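Local coordinates for group 3 allergen SMIPP-S Yv6023A04 (Sarcoptes scabiei type hominis, PDB 3H7O), which is a catalytically inactivated paralogue of the S1 family of serine proteases, and so probably lacks the endopeptidase activity generally assigned to that family, at residues A[7-12]-A[103-108]; A[30-35]-A[97-102]; A[150-155]-A[166-171]; A[157-162]-A[208-213]. The protein carries 3 engineered substitutions. All coordinates share one frame; numbering follows the deposited sequence.

Contact 1 of 4, residues A[7-12]-A[103-108]; sequences DIKQVP and GLKSKP
Pro12 and Lys107 lie side by side, pointing the same way, with CG of the proline ring 3.8 Å from CB of the lysine. Their backbones are joined as well: Lys107 N donates to Pro12 O over 3.1 Å, standing well above the carbonyl plane (66° out of it). The same oxygen also takes a weaker CA-H...O contact from Ser106 CA, 3.3 Å from Pro12 O. Elsewhere the proline ring meets a carbonyl, its CB resting 3.4 Å from Leu104 O. Ile8 makes a comparable approach: its CG1, anti to the backbone N (chi1 -171°), touches Lys105 O at 3.4 Å. The side chains of Ile8 and Lys105 cross at about a right angle, CG2 of the isoleucine lying near CG of the lysine. Lys9 CG passes 3.7 Å from Leu104 O. The contact joins two loops of the chymotrypsin-like fold, one leading into strand 14-19 of the six-stranded barrel, the other belonging to the long connection that runs from that barrel toward strand 123-128. A water spans them, donating to Lys9 O (2.8 Å) and to Leu104 O (2.7 Å). Further out, Asp7 OD2 accepts from Lys9 N in an Asx turn, and Thr60 OG1 is bonded to Ile8 N. On the partner loop, Asp102 OD1 receives Leu104 N and Ser106 N, while Ser106 OG is hydrogen-bonded to Glu58 OE2.

Contact 2 of 4, residues A[30-35]-A[97-102]; sequences GAILSQ and RPLKLD
Gln35 holds its CG between its own backbone N and carbonyl carbon (chi1 69°) and runs on extended, which lays the amide-bearing chain alongside Pro98, the two pointing the same way. The closest atom is OE1, 3.5 Å from Pro98 CB, with CG and CD of the glutamine also in touch. Leu101 puts CG anti to its carbonyl carbon (chi1 -53°). Of its methyls, CD1 lies 3.6 Å from Gln35 N, at the backbone, while CD2 packs 4.0 Å from CD1 of Ile32, the two side chains sliding past each other in opposite directions. Leu99 meets the same isoleucine from another angle, its CD1 lying 3.9 Å from Ile32 CG1 and 3.8 Å from Ser34 O. Polar anchorage comes from the backbone, where Leu99 N donates to Gln35 O over 2.8 Å. That bond is fairly straight (159° at the hydrogen) and uses a lone pair of the oxygen, in the carbonyl plane. An inverse gamma turn centred on Lys100 lies between the two leucines; Leu99 and Leu101 both pack on segment 30-35 while the side chain of Lys100 sets out away from it. The result is a small apolar seam between the end of a barrel strand and the connection leaving that barrel in a trypsin-like fold. Leu99 also reaches strand 54-57 through Ile55 and Tyr57, and strand 68-78 through Asp70. Strand 26-32 itself runs between strands 14-19 and 37-40, with the backbone of Ile32 hydrogen-bonded to both Trp13 and Ala109.

Contact 3 of 4, residues A[150-155]-A[166-171]; sequences VDLDEC and LQVFCA
A disulfide between Cys155 and Cys170 pins the only helix between strands 143-150 and 168-172 to the sheet, a cross-link of the kind found in trypsin-like S1 proteins. Cys155 SG and Cys170 SG are 2.0 Å apart, with a left-handed torsion of -70° about the bond. Cys155 CB and Cys170 CB approach to 3.5 Å. Beside the bridge, Val150 CG2 packs 3.7 Å from Cys170 CB, and Val150 N donates to Cys170 O over 2.9 Å from above the carbonyl plane. Val150 O and Cys170 N are linked through a water, which donates to the former and accepts from the latter. Leu152 has CG anti to its backbone N (chi1 -176°) and crosses Val168 at about a right angle; its CD1 lies 3.9 Å from Val168 CG2, and its CD2 reaches Val168 O at 3.5 Å. Asp151 occupies the N-cap, its OD2 accepting from Glu154 N and so fixing the start of the helix. Strand 168-172 lies between strands 143-150 and 209-213; on the latter, Val210 packs against Val168 and Cys170.

Contact 4 of 4, residues A[157-162]-A[208-213]; sequences TKYGPI and PEVFTK
Tyr159 and Val210 slide past each other in opposite directions, the valine methyl CG2 meeting the phenol end of the ring obliquely, 3.5 Å from CZ and 3.4 Å from OH. The hydroxyl also meets the backbone. Tyr159 OH donates to Pro208 O over 2.7 Å, the acceptor lying at the ring edge in the ring plane. The donor sits nearly along the C=O axis (168° at the oxygen). The pyrrolidine of Pro208 adds an apolar touch, its CD 4.0 Å from Tyr159 CE1. Lys158 crosses that proline at about a right angle: its chain is extended beyond CG, and CD passes 3.9 Å from Pro208 CD. In this way the last turn of helix 152-159 is docked on the start of strand 209-213, in the second barrel of the chymotrypsin-like fold. Directly after Tyr159 the chain folds back through a type II' turn, with Gly160 at positive phi (56°) and Ile162 N bonded to Tyr159 O. By sequence, Glu209 probably takes the place of a glycine that in active trypsins lines the wall of the primary specificity pocket. The side chain of Glu209 leaves the backbone away from segment 157-162; its carboxylate forms a salt bridge with Arg203 and accepts from Leu178 N, consistent with a side chain filling part of that pocket. Tyr159 also touches Arg203, and Pro208 packs on Val150 of strand 143-150.

The four contacts form two pairs in the two halves of a chymotrypsin-like fold. Contacts 1 and 2 touch, their centres 11 Å apart; contact 2 ties a barrel strand, and contact 1 the loop leading into the barrel, to the connection between strands 91-95 and 123-128. Segments 30-35 and 97-102 fall within the stretch of chain bracketed by contact 1. Contacts 3 and 4, centres 7 Å apart, lie later in the sequence, share helix 152-159 and alternate along the chain, with neighbouring strands 168-172 and 209-213 as their partners. About 28 to 30 Å separates the centres of one pair from those of the other. The protein thus keeps the two-barrel framework of its family although its catalytic function is inactivated.

Contact 1 of 4, residues A[7-12]-A[103-108]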
# COMPACT_ATOMS: atom_id res chain seq x y z
N ASP A 7 -16.55 -0.37 3.13
CA ASP A 7 -16.94 0.25 1.86
C ASP A 7 -15.84 1.18 1.35
O ASP A 7 -15.17 1.85 2.14
CB ASP A 7 -18.26 1.02 2.00
CG ASP A 7 -18.89 1.34 0.66
OD1 ASP A 7 -19.74 0.56 0.20
OD2 ASP A 7 -18.51 2.37 0.05
N ILE A 8 -15.66 1.20 0.03
CA ILE A 8 -14.62 2.03 -0.59
C ILE A 8 -14.75 3.52 -0.23
O ILE A 8 -13.74 4.22 -0.13
CB ILE A 8 -14.51 1.80 -2.14
CG1 ILE A 8 -13.28 2.51 -2.73
CG2 ILE A 8 -15.79 2.21 -2.86
CD1 ILE A 8 -11.94 2.00 -2.19
N LYS A 9 -15.97 3.97 0.00
CA LYS A 9 -16.23 5.37 0.35
C LYS A 9 -15.63 5.79 1.70
O LYS A 9 -15.48 6.99 1.97
CB LYS A 9 -17.72 5.69 0.27
CG LYS A 9 -18.22 5.82 -1.17
CD LYS A 9 -19.62 6.39 -1.28
CE LYS A 9 -19.72 7.85 -0.82
NZ LYS A 9 -18.78 8.78 -1.51
N GLN A 10 -15.28 4.81 2.54
CA GLN A 10 -14.58 5.06 3.80
C GLN A 10 -13.10 5.32 3.60
O GLN A 10 -12.48 6.10 4.33
CB GLN A 10 -14.77 3.88 4.77
CG GLN A 10 -16.19 3.68 5.25
CD GLN A 10 -16.69 4.82 6.12
OE1 GLN A 10 -17.56 5.58 5.71
NE2 GLN A 10 -16.13 4.94 7.32
N VAL A 11 -12.52 4.65 2.60
CA VAL A 11 -11.09 4.75 2.29
C VAL A 11 -10.88 4.95 0.78
O VAL A 11 -10.24 4.12 0.13
CB VAL A 11 -10.31 3.51 2.83
CG1 VAL A 11 -10.20 3.57 4.35
CG2 VAL A 11 -10.98 2.20 2.41
N PRO A 12 -11.42 6.05 0.22
CA PRO A 12 -11.53 6.24 -1.23
C PRO A 12 -10.20 6.41 -1.99
O PRO A 12 -10.20 6.43 -3.22
CB PRO A 12 -12.38 7.51 -1.36
CG PRO A 12 -12.13 8.25 -0.11
CD PRO A 12 -11.97 7.21 0.95
N GLY A 103 -14.29 12.03 -6.49
CA GLY A 103 -14.22 12.64 -5.16
C GLY A 103 -15.06 11.93 -4.11
O GLY A 103 -15.25 12.45 -3.01
N LEU A 104 -15.54 10.74 -4.45
CA LEU A 104 -16.46 9.97 -3.61
C LEU A 104 -15.95 8.54 -3.41
O LEU A 104 -15.53 8.16 -2.31
CB LEU A 104 -17.86 9.98 -4.22
CG LEU A 104 -18.52 11.35 -4.50
CD1 LEU A 104 -19.68 11.23 -5.49
CD2 LEU A 104 -18.96 12.04 -3.22
N LYS A 105 -15.99 7.74 -4.47
CA LYS A 105 -15.45 6.39 -4.44
C LYS A 105 -13.95 6.41 -4.69
O LYS A 105 -13.24 5.47 -4.34
CB LYS A 105 -16.14 5.50 -5.48
CG LYS A 105 -17.59 5.18 -5.19
CD LYS A 105 -18.16 4.33 -6.32
CE LYS A 105 -19.47 3.68 -5.93
NZ LYS A 105 -19.78 2.55 -6.85
N SER A 106 -13.47 7.49 -5.32
CA SER A 106 -12.05 7.66 -5.60
C SER A 106 -11.61 9.09 -5.30
O SER A 106 -12.13 10.06 -5.88
CB SER A 106 -11.71 7.27 -7.04
OG SER A 106 -12.56 7.93 -7.96
N LYS A 107 -10.65 9.22 -4.40
CA LYS A 107 -10.23 10.51 -3.87
C LYS A 107 -8.77 10.39 -3.47
O LYS A 107 -8.37 9.36 -2.94
CB LYS A 107 -11.09 10.87 -2.65
CG LYS A 107 -10.99 12.30 -2.18
CD LYS A 107 -11.85 12.54 -0.94
CE LYS A 107 -11.51 13.87 -0.30
NZ LYS A 107 -12.54 14.29 0.69
N PRO A 108 -7.96 11.43 -3.72
CA PRO A 108 -6.56 11.31 -3.32
C PRO A 108 -6.40 11.40 -1.80
O PRO A 108 -7.18 12.07 -1.13
CB PRO A 108 -5.89 12.52 -3.99
CG PRO A 108 -6.88 13.02 -4.99
CD PRO A 108 -8.22 12.69 -4.43
O HOH W 1 -15.61 9.13 0.24

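Contact 2 of 4, residues A[30-35]-A[97-102]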
# COMPACT_ATOMS: atom_id res chain seq x y z
N GLY A 30 -2.45 -0.04 -3.11
CA GLY A 30 -1.90 1.23 -3.56
C GLY A 30 -2.74 2.39 -3.05
O GLY A 30 -3.87 2.19 -2.59
N ALA A 31 -2.20 3.60 -3.14
CA ALA A 31 -2.91 4.81 -2.74
C ALA A 31 -2.95 5.84 -3.86
O ALA A 31 -1.94 6.10 -4.52
CB ALA A 31 -2.26 5.42 -1.50
N ILE A 32 -4.11 6.44 -4.07
CA ILE A 32 -4.25 7.54 -5.03
C ILE A 32 -3.58 8.79 -4.44
O ILE A 32 -3.95 9.24 -3.35
CB ILE A 32 -5.73 7.85 -5.35
CG1 ILE A 32 -6.41 6.63 -5.98
CG2 ILE A 32 -5.85 9.06 -6.28
CD1 ILE A 32 -7.93 6.75 -6.08
N LEU A 33 -2.58 9.31 -5.14
CA LEU A 33 -1.95 10.58 -4.79
C LEU A 33 -2.59 11.74 -5.57
O LEU A 33 -2.65 12.87 -5.07
CB LEU A 33 -0.45 10.54 -5.06
CG LEU A 33 0.39 9.52 -4.28
CD1 LEU A 33 1.81 9.50 -4.82
CD2 LEU A 33 0.39 9.83 -2.79
N SER A 34 -3.03 11.44 -6.79
CA SER A 34 -3.78 12.36 -7.65
C SER A 34 -4.31 11.54 -8.83
O SER A 34 -4.12 10.32 -8.88
CB SER A 34 -2.89 13.50 -8.15
OG SER A 34 -1.98 13.05 -9.14
N GLN A 35 -4.96 12.20 -9.79
CA GLN A 35 -5.47 11.50 -10.98
C GLN A 35 -4.35 10.89 -11.83
O GLN A 35 -4.60 10.00 -12.64
CB GLN A 35 -6.35 12.42 -11.83
CG GLN A 35 -5.58 13.55 -12.53
CD GLN A 35 -6.46 14.47 -13.34
OE1 GLN A 35 -7.46 14.04 -13.93
NE2 GLN A 35 -6.09 15.74 -13.40
N ARG A 97 -3.18 8.06 -19.05
CA ARG A 97 -4.60 8.38 -19.06
C ARG A 97 -5.01 8.46 -17.59
O ARG A 97 -4.79 7.52 -16.83
CB ARG A 97 -5.39 7.29 -19.80
CG ARG A 97 -6.87 7.58 -20.03
CD ARG A 97 -7.78 6.96 -18.96
NE ARG A 97 -9.18 7.12 -19.34
CZ ARG A 97 -9.95 8.15 -19.00
NH1 ARG A 97 -9.46 9.14 -18.25
NH2 ARG A 97 -11.20 8.21 -19.41
N PRO A 98 -5.61 9.60 -17.18
CA PRO A 98 -5.81 9.82 -15.74
C PRO A 98 -6.92 8.97 -15.13
O PRO A 98 -7.84 8.56 -15.84
CB PRO A 98 -6.17 11.30 -15.66
CG PRO A 98 -6.81 11.61 -16.97
CD PRO A 98 -6.16 10.70 -17.99
N LEU A 99 -6.83 8.72 -13.83
CA LEU A 99 -7.94 8.11 -13.09
C LEU A 99 -9.14 9.04 -13.14
O LEU A 99 -8.98 10.26 -13.02
CB LEU A 99 -7.55 7.87 -11.62
CG LEU A 99 -6.32 7.02 -11.29
CD1 LEU A 99 -5.97 7.16 -9.81
CD2 LEU A 99 -6.54 5.55 -11.66
N LYS A 100 -10.32 8.47 -13.34
CA LYS A 100 -11.57 9.23 -13.33
C LYS A 100 -12.06 9.43 -11.90
O LYS A 100 -13.01 8.78 -11.45
CB LYS A 100 -12.65 8.52 -14.17
CG LYS A 100 -12.35 8.44 -15.66
CD LYS A 100 -13.54 7.89 -16.43
CE LYS A 100 -14.64 8.93 -16.60
NZ LYS A 100 -15.66 8.51 -17.60
N LEU A 101 -11.41 10.35 -11.18
CA LEU A 101 -11.74 10.61 -9.79
C LEU A 101 -13.10 11.29 -9.69
O LEU A 101 -13.39 12.25 -10.41
CB LEU A 101 -10.66 11.46 -9.12
CG LEU A 101 -9.21 10.99 -9.20
CD1 LEU A 101 -8.29 12.00 -8.51
CD2 LEU A 101 -9.03 9.61 -8.59
N ASP A 102 -13.95 10.78 -8.80
CA ASP A 102 -15.28 11.34 -8.60
C ASP A 102 -15.38 12.05 -7.25
O ASP A 102 -16.44 12.58 -6.90
CB ASP A 102 -16.35 10.24 -8.73
CG ASP A 102 -16.28 9.20 -7.62
OD1 ASP A 102 -15.37 9.28 -6.76
OD2 ASP A 102 -17.14 8.30 -7.61

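Contact 3 of 4, residues A[150-155]-A[166-171]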
# COMPACT_ATOMS: atom_id res chain seq x y z
N VAL A 150 3.55 0.48 17.39
CA VAL A 150 4.41 -0.06 18.45
C VAL A 150 5.84 0.48 18.34
O VAL A 150 6.20 1.10 17.33
CB VAL A 150 4.39 -1.61 18.48
CG1 VAL A 150 2.98 -2.13 18.77
CG2 VAL A 150 4.93 -2.21 17.18
N ASP A 151 6.64 0.27 19.38
CA ASP A 151 8.01 0.77 19.44
C ASP A 151 8.88 0.17 18.34
O ASP A 151 8.95 -1.05 18.19
CB ASP A 151 8.62 0.49 20.82
CG ASP A 151 10.02 1.07 20.96
OD1 ASP A 151 10.14 2.32 21.05
OD2 ASP A 151 10.99 0.29 21.00
N LEU A 152 9.55 1.04 17.59
CA LEU A 152 10.34 0.62 16.43
C LEU A 152 11.54 -0.29 16.77
O LEU A 152 11.74 -1.31 16.11
CB LEU A 152 10.79 1.83 15.60
CG LEU A 152 11.55 1.56 14.30
CD1 LEU A 152 10.80 0.59 13.38
CD2 LEU A 152 11.83 2.86 13.59
N ASP A 153 12.32 0.10 17.78
CA ASP A 153 13.46 -0.71 18.22
C ASP A 153 13.01 -2.08 18.73
O ASP A 153 13.66 -3.10 18.47
CB ASP A 153 14.30 0.04 19.27
CG ASP A 153 15.15 1.16 18.66
OD1 ASP A 153 15.26 1.26 17.42
OD2 ASP A 153 15.73 1.95 19.44
N GLU A 154 11.90 -2.09 19.46
CA GLU A 154 11.23 -3.31 19.90
C GLU A 154 10.77 -4.17 18.71
O GLU A 154 10.89 -5.40 18.73
CB GLU A 154 10.05 -2.93 20.81
CG GLU A 154 9.07 -4.04 21.16
CD GLU A 154 8.03 -3.60 22.18
OE1 GLU A 154 8.41 -3.00 23.21
OE2 GLU A 154 6.83 -3.85 21.94
N CYS A 155 10.24 -3.51 17.68
CA CYS A 155 9.81 -4.19 16.46
C CYS A 155 11.00 -4.78 15.70
O CYS A 155 10.90 -5.88 15.16
CB CYS A 155 9.02 -3.23 15.57
SG CYS A 155 8.54 -3.88 13.95
N LEU A 166 15.59 2.77 8.50
CA LEU A 166 15.21 3.91 9.32
C LEU A 166 13.86 4.48 8.91
O LEU A 166 13.20 5.17 9.69
CB LEU A 166 16.28 4.99 9.25
CG LEU A 166 17.63 4.69 9.91
CD1 LEU A 166 18.72 5.63 9.39
CD2 LEU A 166 17.51 4.79 11.43
N GLN A 167 13.44 4.19 7.68
CA GLN A 167 12.26 4.83 7.10
C GLN A 167 11.00 3.97 7.21
O GLN A 167 10.19 3.91 6.29
CB GLN A 167 12.53 5.22 5.64
CG GLN A 167 13.55 6.35 5.47
CD GLN A 167 14.99 5.90 5.61
OE1 GLN A 167 15.34 4.77 5.26
NE2 GLN A 167 15.84 6.79 6.12
N VAL A 168 10.84 3.31 8.35
CA VAL A 168 9.66 2.49 8.61
C VAL A 168 9.06 2.78 9.99
O VAL A 168 9.70 3.39 10.84
CB VAL A 168 9.94 0.95 8.47
CG1 VAL A 168 10.42 0.60 7.05
CG2 VAL A 168 10.93 0.46 9.53
N PHE A 169 7.81 2.36 10.18
CA PHE A 169 7.24 2.22 11.51
C PHE A 169 6.50 0.89 11.58
O PHE A 169 6.20 0.27 10.54
CB PHE A 169 6.33 3.40 11.90
CG PHE A 169 5.04 3.47 11.13
CD1 PHE A 169 4.97 4.20 9.95
CD2 PHE A 169 3.90 2.83 11.59
CE1 PHE A 169 3.77 4.28 9.23
CE2 PHE A 169 2.70 2.89 10.88
CZ PHE A 169 2.63 3.62 9.70
N CYS A 170 6.22 0.45 12.79
CA CYS A 170 5.51 -0.81 13.00
C CYS A 170 4.19 -0.59 13.71
O CYS A 170 4.05 0.35 14.50
CB CYS A 170 6.39 -1.79 13.78
SG CYS A 170 7.93 -2.22 12.96
N ALA A 171 3.23 -1.47 13.43
CA ALA A 171 1.92 -1.41 14.05
C ALA A 171 1.33 -2.81 14.15
O ALA A 171 1.68 -3.69 13.36
CB ALA A 171 1.00 -0.48 13.27
O HOH W 2 7.25 1.87 14.91

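Contact 4 of 4, residues A[157-162]-A[208-213]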
# COMPACT_ATOMS: atom_id res chain seq x y z
N THR A 157 13.92 -5.88 16.98
CA THR A 157 14.41 -7.09 17.66
C THR A 157 13.52 -8.31 17.38
O THR A 157 14.01 -9.43 17.27
CB THR A 157 14.70 -6.88 19.19
OG1 THR A 157 14.89 -8.15 19.83
CG2 THR A 157 13.58 -6.15 19.89
N LYS A 158 12.21 -8.07 17.22
CA LYS A 158 11.28 -9.15 16.87
C LYS A 158 11.52 -9.69 15.46
O LYS A 158 11.34 -10.88 15.21
CB LYS A 158 9.83 -8.69 17.03
CG LYS A 158 9.37 -8.64 18.48
CD LYS A 158 7.95 -8.12 18.61
CE LYS A 158 7.54 -8.08 20.06
NZ LYS A 158 6.12 -7.66 20.22
N TYR A 159 11.94 -8.81 14.55
CA TYR A 159 12.26 -9.21 13.18
C TYR A 159 13.63 -9.87 13.05
O TYR A 159 13.95 -10.43 12.00
CB TYR A 159 12.11 -8.02 12.22
CG TYR A 159 10.72 -7.92 11.64
CD1 TYR A 159 9.67 -7.38 12.39
CD2 TYR A 159 10.45 -8.38 10.36
CE1 TYR A 159 8.37 -7.29 11.85
CE2 TYR A 159 9.17 -8.30 9.81
CZ TYR A 159 8.14 -7.75 10.56
OH TYR A 159 6.87 -7.67 10.01
N GLY A 160 14.43 -9.79 14.11
CA GLY A 160 15.70 -10.51 14.22
C GLY A 160 16.68 -10.22 13.10
O GLY A 160 17.12 -9.09 12.93
N PRO A 161 17.03 -11.26 12.31
CA PRO A 161 18.02 -11.12 11.23
C PRO A 161 17.52 -10.36 10.00
O PRO A 161 18.31 -10.07 9.11
CB PRO A 161 18.34 -12.57 10.86
CG PRO A 161 17.10 -13.32 11.21
CD PRO A 161 16.56 -12.65 12.44
N ILE A 162 16.22 -10.05 9.96
CA ILE A 162 15.62 -9.31 8.86
C ILE A 162 15.88 -7.81 9.03
O ILE A 162 15.43 -7.20 10.02
CB ILE A 162 14.10 -9.58 8.72
CG1 ILE A 162 13.86 -11.03 8.26
CG2 ILE A 162 13.44 -8.58 7.76
CD1 ILE A 162 12.40 -11.47 8.27
N PRO A 208 5.01 -7.82 14.41
CA PRO A 208 4.16 -6.69 14.04
C PRO A 208 4.21 -6.46 12.54
O PRO A 208 5.11 -6.96 11.86
CB PRO A 208 4.81 -5.50 14.76
CG PRO A 208 5.79 -6.08 15.74
CD PRO A 208 6.21 -7.39 15.16
N GLU A 209 3.24 -5.72 12.02
CA GLU A 209 3.25 -5.30 10.63
C GLU A 209 4.24 -4.15 10.46
O GLU A 209 4.43 -3.34 11.37
CB GLU A 209 1.85 -4.88 10.17
CG GLU A 209 0.77 -5.97 10.32
CD GLU A 209 1.03 -7.23 9.49
OE1 GLU A 209 1.73 -7.15 8.45
OE2 GLU A 209 0.51 -8.30 9.86
N VAL A 210 4.88 -4.09 9.29
CA VAL A 210 5.84 -3.02 8.99
C VAL A 210 5.31 -2.15 7.86
O VAL A 210 4.75 -2.65 6.88
CB VAL A 210 7.24 -3.58 8.65
CG1 VAL A 210 8.23 -2.44 8.30
CG2 VAL A 210 7.79 -4.39 9.81
N PHE A 211 5.51 -0.85 8.01
CA PHE A 211 5.03 0.14 7.05
C PHE A 211 6.15 1.08 6.69
O PHE A 211 6.85 1.57 7.57
CB PHE A 211 3.87 0.94 7.66
CG PHE A 211 2.69 0.09 8.04
CD1 PHE A 211 1.68 -0.16 7.13
CD2 PHE A 211 2.62 -0.48 9.32
CE1 PHE A 211 0.59 -0.97 7.48
CE2 PHE A 211 1.54 -1.29 9.67
CZ PHE A 211 0.52 -1.53 8.75
N THR A 212 6.32 1.33 5.40
CA THR A 212 7.24 2.36 4.94
C THR A 212 6.66 3.70 5.35
O THR A 212 5.49 4.00 5.08
CB THR A 212 7.42 2.30 3.41
OG1 THR A 212 8.00 1.04 3.05
CG2 THR A 212 8.34 3.42 2.93
N LYS A 213 7.48 4.50 6.03
CA LYS A 213 7.08 5.79 6.56
C LYS A 213 7.00 6.82 5.43
O LYS A 213 8.03 7.24 4.89
CB LYS A 213 8.06 6.21 7.65
CG LYS A 213 7.70 7.48 8.41
CD LYS A 213 8.41 7.53 9.77
CE LYS A 213 9.92 7.27 9.66
NZ LYS A 213 10.68 8.02 10.70